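Local coordinates for protein cellulose hydrolase (Bacillus licheniformis, PDB 4YZP) that probably hydrolyses internal beta-1,4-glucosidic bonds of cellulose as an endoglucanase of glycosyl hydrolase family 5, at residues V160-G165 with L199-D204. Sequence-based numbering, arbitrary orientation.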
loop_
_atom_site.group_PDB
_atom_site.type_symbol
_atom_site.label_atom_id
_atom_site.label_comp_id
_atom_site.label_asym_id
_atom_site.label_seq_id
_atom_site.Cartn_x
_atom_site.Cartn_y
_atom_site.Cartn_z
ATOM N N VAL A 160 15.262 13.242 1.502
ATOM C CA VAL A 160 14.095 13.820 0.843
ATOM C C VAL A 160 13.243 12.720 0.200
ATOM O O VAL A 160 13.764 11.738 -0.330
ATOM C CB VAL A 160 14.521 14.886 -0.204
ATOM C CG1 VAL A 160 15.445 14.265 -1.280
ATOM C CG2 VAL A 160 13.308 15.541 -0.839
ATOM N N ASN A 161 11.932 12.865 0.298
ATOM C CA ASN A 161 11.017 11.911 -0.306
ATOM C C ASN A 161 10.765 12.210 -1.787
ATOM O O ASN A 161 10.415 13.339 -2.128
ATOM C CB ASN A 161 9.674 11.923 0.425
ATOM C CG ASN A 161 8.720 10.890 -0.128
ATOM O OD1 ASN A 161 8.963 9.709 0.017
ATOM N ND2 ASN A 161 7.637 11.334 -0.775
ATOM N N GLU A 162 10.893 11.188 -2.640
ATOM C CA GLU A 162 10.579 11.280 -4.077
ATOM C C GLU A 162 10.946 12.628 -4.706
ATOM O O GLU A 162 10.086 13.343 -5.227
ATOM C CB GLU A 162 9.091 10.968 -4.289
ATOM C CG GLU A 162 8.732 9.561 -3.787
ATOM C CD GLU A 162 7.294 9.112 -4.087
ATOM O OE1 GLU A 162 6.505 9.903 -4.645
ATOM O OE2 GLU A 162 6.954 7.948 -3.761
ATOM N N PRO A 163 12.241 12.970 -4.670
ATOM C CA PRO A 163 12.674 14.267 -5.191
ATOM C C PRO A 163 12.441 14.432 -6.690
ATOM O O PRO A 163 12.624 13.501 -7.476
ATOM C CB PRO A 163 14.170 14.288 -4.876
ATOM C CG PRO A 163 14.541 12.851 -4.701
ATOM C CD PRO A 163 13.359 12.210 -4.089
ATOM N N THR A 164 12.034 15.638 -7.076
ATOM C CA THR A 164 11.729 15.907 -8.463
ATOM C C THR A 164 12.132 17.323 -8.867
ATOM O O THR A 164 12.581 18.121 -8.038
ATOM C CB THR A 164 10.232 15.690 -8.739
ATOM O OG1 THR A 164 9.990 15.833 -10.139
ATOM C CG2 THR A 164 9.374 16.683 -7.916
ATOM N N GLY A 165 12.046 17.604 -10.163
ATOM C CA GLY A 165 12.283 18.944 -10.662
ATOM C C GLY A 165 13.741 19.344 -10.714
ATOM O O GLY A 165 14.063 20.530 -10.690
ATOM N N LEU A 199 16.533 10.270 -8.291
ATOM C CA LEU A 199 15.337 11.043 -8.629
ATOM C C LEU A 199 14.066 10.229 -8.396
ATOM O O LEU A 199 14.010 9.048 -8.721
ATOM C CB LEU A 199 15.403 11.512 -10.082
ATOM C CG LEU A 199 16.427 12.625 -10.304
ATOM C CD1 LEU A 199 16.770 12.742 -11.766
ATOM C CD2 LEU A 199 15.880 13.953 -9.768
ATOM N N GLU A 200 13.076 10.875 -7.781
ATOM C CA GLU A 200 11.762 10.290 -7.486
ATOM C C GLU A 200 11.785 9.025 -6.617
ATOM O O GLU A 200 10.791 8.311 -6.564
ATOM C CB GLU A 200 11.017 10.020 -8.804
ATOM C CG GLU A 200 10.713 11.322 -9.546
ATOM C CD GLU A 200 9.931 11.152 -10.846
ATOM O OE1 GLU A 200 9.513 10.023 -11.187
ATOM O OE2 GLU A 200 9.718 12.178 -11.526
ATOM N N ASP A 201 12.891 8.795 -5.905
ATOM C CA ASP A 201 13.132 7.536 -5.182
ATOM C C ASP A 201 12.846 6.364 -6.099
ATOM O O ASP A 201 12.315 5.338 -5.671
ATOM C CB ASP A 201 12.279 7.436 -3.895
ATOM C CG ASP A 201 12.863 8.250 -2.737
ATOM O OD1 ASP A 201 14.097 8.338 -2.626
ATOM O OD2 ASP A 201 12.086 8.803 -1.929
ATOM N N ASN A 202 13.177 6.537 -7.374
ATOM C CA ASN A 202 12.857 5.572 -8.413
ATOM C C ASN A 202 13.968 4.519 -8.551
ATOM O O ASN A 202 15.158 4.837 -8.480
ATOM C CB ASN A 202 12.624 6.312 -9.732
ATOM C CG ASN A 202 12.418 5.381 -10.903
ATOM O OD1 ASN A 202 13.365 4.963 -11.551
ATOM N ND2 ASN A 202 11.169 5.048 -11.171
ATOM N N LYS A 203 13.568 3.268 -8.743
ATOM C CA LYS A 203 14.495 2.145 -8.870
ATOM C C LYS A 203 15.453 2.281 -10.057
ATOM O O LYS A 203 16.654 1.996 -9.961
ATOM C CB LYS A 203 13.675 0.847 -8.987
ATOM C CG LYS A 203 14.471 -0.426 -9.018
ATOM C CD LYS A 203 14.521 -0.986 -10.427
ATOM C CE LYS A 203 13.120 -1.167 -11.005
ATOM N NZ LYS A 203 13.176 -1.576 -12.435
ATOM N N ASP A 204 14.916 2.711 -11.191
ATOM C CA ASP A 204 15.725 2.835 -12.402
ATOM C C ASP A 204 16.744 3.963 -12.254
ATOM O O ASP A 204 17.888 3.867 -12.715
ATOM C CB ASP A 204 14.816 3.064 -13.613
ATOM C CG ASP A 204 13.881 1.890 -13.863
ATOM O OD1 ASP A 204 14.362 0.739 -13.855
ATOM O OD2 ASP A 204 12.660 2.117 -14.041
#
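Asp201 points its side chain, short enough to bring a carboxylate to a nearby main-chain N-H, at the backbone of Glu162, and its OD2 takes the hydrogen of Glu162 N over 2.8 Å in a nearly straight bond (167°). The N-H comes from above the carboxylate, 59° out of its plane. With CG beside its own backbone N (chi1 -79°), Asp201 sets OD2 against the backbone at Glu162. The two acidic side chains cross at about a right angle, and Glu162 CG passes 3.9 Å from Asp201 OD2. Their carboxylate ends do not touch: the extended Glu162 chain carries OE2 to a hydrogen bond with His223 on strand 218-224. Both segments follow neighbouring parallel strands, 155-158 and 194-197, of the TIM barrel, at the C-terminal end where this fold places its active site. Asn161 and Glu162 form the Asn-Glu pair found just after the fourth barrel strand in family 5, where the glutamate is the acid/base, so Glu162 probably has that role. Were Asp201 an alanine, Glu162 N would probably lose this acceptor, and the backbone that carries the glutamate would be less firmly held. One residue further on, Pro163, with no N-H to offer, still gives its carbonyl: O accepts from Glu200 N at 2.7 Å, in the carbonyl plane. Leu199 and Pro163 both touch Met171 of helix 168-184, a setting that suits nonpolar residues.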